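Local coordinates for protein prenylcyclase (Actinoplanes teichomyceticus, PDB 6IJ1) that probably cyclises a prenyl chain in isoprenoid biosynthesis, with its exact substrate and product unsettled, at residues Y34-P39 with L317-R322; A66-L71 with G95-L100; Y193-P198 with P287-R292. One frame throughout, in Å; residues are numbered along the deposited sequence.

Contact 1: Y34-P39 with L317-R322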
loop_
_atom_site.group_PDB
_atom_site.type_symbol
_atom_site.label_atom_id
_atom_site.label_comp_id
_atom_site.label_asym_id
_atom_site.label_seq_id
_atom_site.Cartn_x
_atom_site.Cartn_y
_atom_site.Cartn_z
ATOM N N TYR A 34 11.693 2.705 -5.482
ATOM C CA TYR A 34 11.345 4.045 -5.957
ATOM C C TYR A 34 12.597 4.909 -6.098
ATOM O O TYR A 34 13.696 4.523 -5.689
ATOM C CB TYR A 34 10.225 4.727 -5.120
ATOM C CG TYR A 34 8.881 4.065 -5.323
ATOM C CD1 TYR A 34 8.506 2.973 -4.551
ATOM C CD2 TYR A 34 8.038 4.515 -6.311
ATOM C CE1 TYR A 34 7.261 2.341 -4.760
ATOM C CE2 TYR A 34 6.778 3.872 -6.549
ATOM C CZ TYR A 34 6.431 2.823 -5.756
ATOM O OH TYR A 34 5.218 2.161 -5.963
ATOM N N ASP A 35 12.428 6.046 -6.734
ATOM C CA ASP A 35 13.570 6.913 -7.011
ATOM C C ASP A 35 13.174 8.360 -6.936
ATOM O O ASP A 35 13.848 9.195 -7.548
ATOM C CB ASP A 35 14.108 6.526 -8.442
ATOM C CG ASP A 35 15.407 7.178 -8.801
ATOM O OD1 ASP A 35 16.354 7.150 -7.956
ATOM O OD2 ASP A 35 15.475 7.676 -9.970
ATOM N N LEU A 36 12.117 8.705 -6.232
ATOM C CA LEU A 36 11.606 10.076 -6.220
ATOM C C LEU A 36 12.644 11.075 -5.747
ATOM O O LEU A 36 12.747 12.175 -6.305
ATOM C CB LEU A 36 10.401 10.161 -5.297
ATOM C CG LEU A 36 9.252 9.388 -5.959
ATOM C CD1 LEU A 36 8.253 9.061 -4.894
ATOM C CD2 LEU A 36 8.635 10.206 -7.059
ATOM N N LEU A 37 13.392 10.718 -4.708
ATOM C CA LEU A 37 14.392 11.585 -4.096
ATOM C C LEU A 37 15.348 10.621 -3.419
ATOM O O LEU A 37 15.403 10.524 -2.184
ATOM C CB LEU A 37 13.722 12.567 -3.134
ATOM C CG LEU A 37 14.634 13.703 -2.627
ATOM C CD1 LEU A 37 15.655 14.145 -3.680
ATOM C CD2 LEU A 37 13.789 14.881 -2.185
ATOM N N GLY A 38 15.972 9.815 -4.271
ATOM C CA GLY A 38 16.651 8.618 -3.764
ATOM C C GLY A 38 15.573 7.570 -3.482
ATOM O O GLY A 38 14.371 7.873 -3.604
ATOM N N PRO A 39 15.922 6.329 -3.118
ATOM C CA PRO A 39 14.901 5.329 -2.863
ATOM C C PRO A 39 14.308 5.415 -1.450
ATOM O O PRO A 39 14.848 6.078 -0.606
ATOM C CB PRO A 39 15.690 4.027 -3.016
ATOM C CG PRO A 39 17.076 4.392 -2.545
ATOM C CD PRO A 39 17.283 5.826 -2.977
ATOM N N LEU A 317 7.474 16.317 -7.571
ATOM C CA LEU A 317 6.091 16.786 -7.312
ATOM C C LEU A 317 5.329 16.846 -8.639
ATOM O O LEU A 317 5.859 17.395 -9.590
ATOM C CB LEU A 317 6.125 18.185 -6.688
ATOM C CG LEU A 317 6.723 18.307 -5.292
ATOM C CD1 LEU A 317 6.483 19.706 -4.736
ATOM C CD2 LEU A 317 6.162 17.253 -4.358
ATOM N N GLY A 318 4.121 16.302 -8.686
ATOM C CA GLY A 318 3.331 16.411 -9.899
ATOM C C GLY A 318 3.654 15.335 -10.907
ATOM O O GLY A 318 3.234 15.445 -12.063
ATOM N N THR A 319 4.370 14.292 -10.493
ATOM C CA THR A 319 4.770 13.222 -11.396
ATOM C C THR A 319 4.046 11.932 -11.012
ATOM O O THR A 319 3.678 11.717 -9.860
ATOM C CB THR A 319 6.287 13.048 -11.339
ATOM O OG1 THR A 319 6.751 12.514 -12.574
ATOM C CG2 THR A 319 6.741 12.059 -10.216
ATOM N N ILE A 320 3.888 11.064 -12.011
ATOM C CA ILE A 320 3.486 9.670 -11.779
ATOM C C ILE A 320 4.744 8.830 -11.819
ATOM O O ILE A 320 5.468 8.838 -12.831
ATOM C CB ILE A 320 2.487 9.201 -12.822
ATOM C CG1 ILE A 320 1.176 9.923 -12.611
ATOM C CG2 ILE A 320 2.258 7.663 -12.674
ATOM C CD1 ILE A 320 0.256 9.822 -13.832
ATOM N N ALA A 321 5.047 8.155 -10.716
ATOM C CA ALA A 321 6.284 7.408 -10.554
ATOM C C ALA A 321 5.976 5.930 -10.602
ATOM O O ALA A 321 4.813 5.511 -10.544
ATOM C CB ALA A 321 6.941 7.760 -9.209
ATOM N N ARG A 322 7.026 5.130 -10.697
ATOM C CA ARG A 322 6.894 3.690 -10.615
ATOM C C ARG A 322 7.923 3.153 -9.634
ATOM O O ARG A 322 8.918 3.809 -9.307
ATOM C CB ARG A 322 7.063 3.025 -12.004
ATOM C CG ARG A 322 8.468 2.971 -12.438
ATOM C CD ARG A 322 8.506 2.511 -13.977
ATOM N NE ARG A 322 8.231 3.646 -14.836
ATOM C CZ ARG A 322 7.606 3.552 -16.019
ATOM N NH1 ARG A 322 7.163 2.365 -16.453
ATOM N NH2 ARG A 322 7.470 4.654 -16.772
HETATM O O HOH W 1 10.149 6.323 -8.388
#
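Tyr34 brings the CD2-CE2 side of its ring up to the backbone carbonyl of Arg322. Its CD2 comes to 3.2 Å from Arg322 O, while the neighbouring CE2 is 3.4 Å from Arg322 C, so the carbonyl group meets the ring obliquely. A chi1 of -70° sets CG anti to the carbonyl carbon of Tyr34, and the ring that follows reaches the strand. The methyl of Ala321 lies near the ring plane at its edge. Arg322 touches the ring through its backbone carbonyl; its CB points away from the segment 34-39, and NH2 forms a salt bridge with Asp310.

Leu36 adds the apolar half of the contact. One branch does the touching: CD2 packs 3.7 Å from Ala321 CB and 4.1 Å from Thr319 CG2, so that it meets alternate residues on the same side of the strand. No direct hydrogen bond crosses between the segments. Instead a water accepts from Asp35 N at 2.8 Å and donates to Arg322 O at 2.9 Å, giving this carbonyl a polar partner beside the tyrosine ring.

Tyr34 OH is hydrogen-bonded to Ala289 O, and the ring also meets that of Trp43. The contact thereby fastens the loop between helices 10-23 and 42-52 to strand 319-321, the middle strand of a small mixed sheet flanked by 291-292 and 308-309.

Contact 2: A66-L71 with G95-L100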
loop_
_atom_site.group_PDB
_atom_site.type_symbol
_atom_site.label_atom_id
_atom_site.label_comp_id
_atom_site.label_asym_id
_atom_site.label_seq_id
_atom_site.Cartn_x
_atom_site.Cartn_y
_atom_site.Cartn_z
ATOM N N ALA A 66 13.940 -10.169 10.432
ATOM C CA ALA A 66 15.141 -9.348 10.459
ATOM C C ALA A 66 14.815 -7.886 10.138
ATOM O O ALA A 66 15.350 -6.957 10.744
ATOM C CB ALA A 66 16.160 -9.943 9.484
ATOM N N ALA A 67 13.911 -7.664 9.175
ATOM C CA ALA A 67 13.505 -6.309 8.826
ATOM C C ALA A 67 12.771 -5.614 9.962
ATOM O O ALA A 67 12.960 -4.411 10.188
ATOM C CB ALA A 67 12.597 -6.367 7.578
ATOM N N MET A 68 11.884 -6.337 10.668
ATOM C CA MET A 68 11.245 -5.740 11.830
ATOM C C MET A 68 12.286 -5.276 12.844
ATOM O O MET A 68 12.197 -4.155 13.349
ATOM C CB MET A 68 10.288 -6.747 12.473
ATOM C CG MET A 68 9.590 -6.187 13.698
ATOM S SD MET A 68 8.055 -5.260 13.414
ATOM C CE MET A 68 8.610 -3.610 13.307
ATOM N N ASP A 69 13.305 -6.125 13.099
ATOM C CA ASP A 69 14.371 -5.702 14.018
ATOM C C ASP A 69 15.102 -4.465 13.534
ATOM O O ASP A 69 15.476 -3.619 14.343
ATOM C CB ASP A 69 15.398 -6.814 14.203
ATOM C CG ASP A 69 14.869 -7.962 14.976
ATOM O OD1 ASP A 69 13.952 -7.715 15.790
ATOM O OD2 ASP A 69 15.364 -9.093 14.754
ATOM N N LEU A 70 15.305 -4.325 12.202
ATOM C CA LEU A 70 15.950 -3.126 11.671
ATOM C C LEU A 70 15.085 -1.881 11.806
ATOM O O LEU A 70 15.597 -0.761 11.946
ATOM C CB LEU A 70 16.275 -3.312 10.172
ATOM C CG LEU A 70 17.270 -4.368 9.733
ATOM C CD1 LEU A 70 17.230 -4.421 8.242
ATOM C CD2 LEU A 70 18.702 -4.030 10.207
ATOM N N LEU A 71 13.756 -2.046 11.704
ATOM C CA LEU A 71 12.893 -0.896 11.682
ATOM C C LEU A 71 12.692 -0.284 13.058
ATOM O O LEU A 71 12.434 0.908 13.168
ATOM C CB LEU A 71 11.541 -1.307 11.104
ATOM C CG LEU A 71 11.544 -1.497 9.571
ATOM C CD1 LEU A 71 10.333 -2.317 9.232
ATOM C CD2 LEU A 71 11.530 -0.072 8.892
ATOM N N GLY A 95 2.062 3.286 9.462
ATOM C CA GLY A 95 1.085 2.190 9.468
ATOM C C GLY A 95 1.662 0.890 8.938
ATOM O O GLY A 95 1.368 -0.191 9.483
ATOM N N TRP A 96 2.509 0.928 7.897
ATOM C CA TRP A 96 3.106 -0.316 7.424
ATOM C C TRP A 96 4.039 -0.952 8.466
ATOM O O TRP A 96 4.109 -2.174 8.535
ATOM C CB TRP A 96 3.887 -0.161 6.085
ATOM C CG TRP A 96 2.966 0.198 4.959
ATOM C CD1 TRP A 96 2.826 1.420 4.349
ATOM C CD2 TRP A 96 2.028 -0.673 4.347
ATOM N NE1 TRP A 96 1.815 1.364 3.403
ATOM C CE2 TRP A 96 1.288 0.098 3.399
ATOM C CE3 TRP A 96 1.714 -2.025 4.537
ATOM C CZ2 TRP A 96 0.269 -0.446 2.633
ATOM C CZ3 TRP A 96 0.682 -2.591 3.772
ATOM C CH2 TRP A 96 -0.038 -1.774 2.837
ATOM N N VAL A 97 4.802 -0.130 9.230
ATOM C CA VAL A 97 5.649 -0.693 10.280
ATOM C C VAL A 97 4.790 -1.335 11.353
ATOM O O VAL A 97 5.090 -2.453 11.803
ATOM C CB VAL A 97 6.564 0.395 10.858
ATOM C CG1 VAL A 97 7.416 -0.256 11.986
ATOM C CG2 VAL A 97 7.454 0.950 9.726
ATOM N N LEU A 98 3.756 -0.629 11.811
ATOM C CA LEU A 98 2.890 -1.230 12.857
ATOM C C LEU A 98 2.145 -2.456 12.333
ATOM O O LEU A 98 1.948 -3.432 13.080
ATOM C CB LEU A 98 1.899 -0.206 13.386
ATOM C CG LEU A 98 2.605 0.962 14.138
ATOM C CD1 LEU A 98 1.737 2.156 14.287
ATOM C CD2 LEU A 98 2.989 0.402 15.561
ATOM N N ARG A 99 1.795 -2.485 11.042
ATOM C CA ARG A 99 1.212 -3.707 10.487
ATOM C C ARG A 99 2.172 -4.883 10.542
ATOM O O ARG A 99 1.756 -6.003 10.856
ATOM C CB ARG A 99 0.780 -3.448 9.038
ATOM C CG ARG A 99 0.290 -4.708 8.314
ATOM C CD ARG A 99 -0.310 -4.328 6.973
ATOM N NE ARG A 99 -0.341 -5.502 6.076
ATOM C CZ ARG A 99 -1.384 -6.304 5.949
ATOM N NH1 ARG A 99 -2.494 -6.092 6.672
ATOM N NH2 ARG A 99 -1.289 -7.318 5.098
ATOM N N LEU A 100 3.451 -4.668 10.219
ATOM C CA LEU A 100 4.440 -5.728 10.332
ATOM C C LEU A 100 4.501 -6.235 11.774
ATOM O O LEU A 100 4.538 -7.462 11.990
ATOM C CB LEU A 100 5.804 -5.208 9.867
ATOM C CG LEU A 100 6.930 -6.243 9.921
ATOM C CD1 LEU A 100 6.698 -7.488 9.067
ATOM C CD2 LEU A 100 8.193 -5.485 9.497
#
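No flat group lies between Met68 and Leu71 on one helix and Val97 and Leu100 on the other: the contact is made of aliphatic branches and a thioether. The nearby indole of Trp96 is directed to other partners, meeting the ring of Tyr47 edge-to-face and that of Trp43 with their planes at about 40°.

Met68 bridges the two residues of the other helix. CG leaves anti to the backbone N (chi1 180°), and the chain then bends twice, which sets SD beside Leu100 CG at 3.8 Å and lets the terminal CE end 3.8 Å from Val97 CG1. The side chains of Met68 and Leu100 slide past each other in opposite directions, whereas Met68 meets Val97 at a slant.

Helices 58-71 and 91-104 are neighbouring helices of what is probably an alpha-alpha barrel of the terpene cyclase type. Over these short segments their axes approach to 10.6 Å and run at 130°, nearer to perpendicular than to antiparallel. Leu71 closes the far end of the contact: its CD1 touches Leu100 CD2 at 3.8 Å, the two side chains crossing at about a right angle, and CD2 faces Val97 CG2 more loosely at 4.3 Å. Leu100 CD2 also reaches the backbone of Met68, 3.9 Å from its CA. Leu100 further packs on Ala49 of helix 42-52, and Val97 on Trp81.

Contact 3: Y193-P198 with P287-R292; sequences YWWIDP and PSARLR
Trp195 and Leu291 face each other as a non-hydrogen-bonded pair in a single antiparallel beta bridge, which adds the loop 193-198 to the side of strand 291-292. Each of the two segments follows shortly after a QxxxGxW sequence, the pattern of the QW motifs of terpene cyclases. Two backbone bonds flank the pair, Arg292 N to Trp194 O at 2.8 Å and the straighter Ile196 N to Arg290 O at 3.2 Å.

The dense part is gathered round this bridge and Arg292. Leu291 CB and CG lie over one face of the Trp195 indole, with CG offset toward the rim, while the carbonyl of Ala289 lies at the edge, near the ring plane. The methyl of Ala289 is 4.1 Å from CZ3 of Trp195. Arg292 CD packs 3.9 Å from Ile196 CD1, and NH2 hydrogen-bonds Ala192 O and forms a salt bridge with Asp302.

Toward Asp197 and Ser288, by contrast, the two backbones part and water takes over. One water donates to Asp197 OD2 and to Ser288 O; a second accepts from Asp197 N and donates to Asp197 OD2 and Arg290 O. The carboxylate thus holds the opposite segment through solvent.

Arg292, its chain extended from CG to NE, instead bonds directly: with Trp195 O over one face of its guanidinium, 3.4 Å from the plane, NE donates nearly straight (169°) to Tyr193 O at 2.9 Å.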
loop_
_atom_site.group_PDB
_atom_site.type_symbol
_atom_site.label_atom_id
_atom_site.label_comp_id
_atom_site.label_asym_id
_atom_site.label_seq_id
_atom_site.Cartn_x
_atom_site.Cartn_y
_atom_site.Cartn_z
ATOM N N TYR A 193 -5.706 8.647 -3.067
ATOM C CA TYR A 193 -5.043 9.923 -3.270
ATOM C C TYR A 193 -3.718 9.738 -3.976
ATOM O O TYR A 193 -3.492 10.355 -5.032
ATOM C CB TYR A 193 -4.835 10.599 -1.910
ATOM C CG TYR A 193 -4.296 12.031 -1.982
ATOM C CD1 TYR A 193 -5.149 13.118 -2.315
ATOM C CD2 TYR A 193 -2.945 12.300 -1.685
ATOM C CE1 TYR A 193 -4.624 14.431 -2.310
ATOM C CE2 TYR A 193 -2.446 13.623 -1.669
ATOM C CZ TYR A 193 -3.318 14.660 -2.001
ATOM O OH TYR A 193 -2.767 15.930 -1.976
ATOM N N TRP A 194 -2.858 8.857 -3.467
ATOM C CA TRP A 194 -1.506 8.715 -3.973
ATOM C C TRP A 194 -1.367 7.730 -5.126
ATOM O O TRP A 194 -0.229 7.520 -5.560
ATOM C CB TRP A 194 -0.528 8.285 -2.851
ATOM C CG TRP A 194 -0.472 9.261 -1.682
ATOM C CD1 TRP A 194 -0.998 9.086 -0.454
ATOM C CD2 TRP A 194 0.221 10.520 -1.660
ATOM N NE1 TRP A 194 -0.695 10.175 0.363
ATOM C CE2 TRP A 194 0.046 11.069 -0.376
ATOM C CE3 TRP A 194 0.968 11.219 -2.607
ATOM C CZ2 TRP A 194 0.582 12.284 0.004
ATOM C CZ3 TRP A 194 1.513 12.444 -2.234
ATOM C CH2 TRP A 194 1.305 12.968 -0.950
ATOM N N TRP A 195 -2.428 7.048 -5.535
ATOM C CA TRP A 195 -2.276 5.938 -6.479
ATOM C C TRP A 195 -3.184 6.152 -7.666
ATOM O O TRP A 195 -4.319 6.601 -7.533
ATOM C CB TRP A 195 -2.612 4.576 -5.817
ATOM C CG TRP A 195 -1.697 4.352 -4.656
ATOM C CD1 TRP A 195 -1.942 4.674 -3.330
ATOM C CD2 TRP A 195 -0.390 3.727 -4.678
ATOM N NE1 TRP A 195 -0.846 4.320 -2.549
ATOM C CE2 TRP A 195 0.110 3.723 -3.350
ATOM C CE3 TRP A 195 0.424 3.194 -5.699
ATOM C CZ2 TRP A 195 1.379 3.233 -3.032
ATOM C CZ3 TRP A 195 1.672 2.687 -5.369
ATOM C CH2 TRP A 195 2.151 2.697 -4.057
ATOM N N ILE A 196 -2.655 5.809 -8.855
ATOM C CA ILE A 196 -3.424 5.866 -10.095
ATOM C C ILE A 196 -4.559 4.835 -10.104
ATOM O O ILE A 196 -5.620 5.090 -10.665
ATOM C CB ILE A 196 -2.440 5.608 -11.260
ATOM C CG1 ILE A 196 -1.540 6.834 -11.411
ATOM C CG2 ILE A 196 -3.196 5.262 -12.524
ATOM C CD1 ILE A 196 -2.278 8.063 -11.919
ATOM N N ASP A 197 -4.337 3.679 -9.508
ATOM C CA ASP A 197 -5.247 2.547 -9.604
ATOM C C ASP A 197 -6.152 2.512 -8.375
ATOM O O ASP A 197 -5.650 2.254 -7.285
ATOM C CB ASP A 197 -4.461 1.239 -9.701
ATOM C CG ASP A 197 -3.533 1.210 -10.910
ATOM O OD1 ASP A 197 -4.002 1.458 -12.052
ATOM O OD2 ASP A 197 -2.328 0.923 -10.732
ATOM N N PRO A 198 -7.462 2.703 -8.514
ATOM C CA PRO A 198 -8.357 2.570 -7.353
ATOM C C PRO A 198 -8.416 1.153 -6.842
ATOM O O PRO A 198 -8.916 0.948 -5.714
ATOM C CB PRO A 198 -9.708 3.027 -7.903
ATOM C CG PRO A 198 -9.642 2.718 -9.380
ATOM C CD PRO A 198 -8.178 3.073 -9.734
ATOM N N PRO A 287 7.299 -3.499 -13.310
ATOM C CA PRO A 287 6.968 -2.466 -12.323
ATOM C C PRO A 287 5.714 -1.734 -12.745
ATOM O O PRO A 287 5.640 -1.123 -13.839
ATOM C CB PRO A 287 8.185 -1.542 -12.325
ATOM C CG PRO A 287 9.356 -2.531 -12.686
ATOM C CD PRO A 287 8.719 -3.411 -13.718
ATOM N N SER A 288 4.746 -1.721 -11.844
ATOM C CA SER A 288 3.451 -1.162 -12.196
ATOM C C SER A 288 2.782 -0.555 -10.966
ATOM O O SER A 288 1.583 -0.228 -11.021
ATOM C CB SER A 288 2.586 -2.278 -12.838
ATOM O OG SER A 288 2.672 -3.511 -12.108
ATOM N N ALA A 289 3.529 -0.335 -9.893
ATOM C CA ALA A 289 2.955 0.280 -8.696
ATOM C C ALA A 289 3.031 1.798 -8.898
ATOM O O ALA A 289 3.949 2.476 -8.435
ATOM C CB ALA A 289 3.709 -0.205 -7.445
ATOM N N ARG A 290 2.056 2.318 -9.639
ATOM C CA ARG A 290 2.146 3.673 -10.191
ATOM C C ARG A 290 1.600 4.656 -9.167
ATOM O O ARG A 290 0.389 4.693 -8.904
ATOM C CB ARG A 290 1.382 3.782 -11.524
ATOM C CG ARG A 290 1.881 2.778 -12.604
ATOM C CD ARG A 290 3.432 2.818 -12.815
ATOM N NE ARG A 290 3.876 3.914 -13.663
ATOM C CZ ARG A 290 3.925 3.854 -15.020
ATOM N NH1 ARG A 290 3.484 2.846 -15.659
ATOM N NH2 ARG A 290 4.311 4.876 -15.711
ATOM N N LEU A 291 2.515 5.404 -8.584
ATOM C CA LEU A 291 2.258 6.317 -7.473
ATOM C C LEU A 291 2.194 7.713 -8.059
ATOM O O LEU A 291 3.135 8.141 -8.734
ATOM C CB LEU A 291 3.412 6.181 -6.469
ATOM C CG LEU A 291 3.386 6.733 -5.057
ATOM C CD1 LEU A 291 4.720 6.331 -4.462
ATOM C CD2 LEU A 291 3.303 8.230 -5.211
ATOM N N ARG A 292 1.123 8.443 -7.797
ATOM C CA ARG A 292 1.078 9.832 -8.270
ATOM C C ARG A 292 1.452 10.752 -7.118
ATOM O O ARG A 292 0.786 10.746 -6.062
ATOM C CB ARG A 292 -0.271 10.175 -8.876
ATOM C CG ARG A 292 -1.477 9.991 -7.974
ATOM C CD ARG A 292 -2.780 10.225 -8.746
ATOM N NE ARG A 292 -3.944 10.099 -7.885
ATOM C CZ ARG A 292 -5.188 10.038 -8.324
ATOM N NH1 ARG A 292 -5.463 10.168 -9.647
ATOM N NH2 ARG A 292 -6.199 9.849 -7.483
HETATM O O HOH W 2 -0.699 -0.108 -12.510
HETATM O O HOH W 3 -1.618 2.762 -8.799
#

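In the fold
Contacts 1 and 3 share one small sheet, since strands 319-321 and 291-292 are neighbours in it, and their centres are 11 Å apart. Two probable hydrogen bonds join them, Ala321 N to Leu291 O and Tyr34 OH to Ala289 O, both 2.8 Å, and Ile320 CD1 packs 3.6 Å from Ile196 CD1. Contact 2 stands apart, its centre about 22 Å from that of contact 1 and 23 Å from that of contact 3, across the chain's centre from the latter. Contacts 2 and 3 are nested, in series, within the loop closed by contact 1. A bound imidazole, probably from crystallisation, sits about 4 Å from the Tyr193 side chain in contact 3 and may mark a pocket.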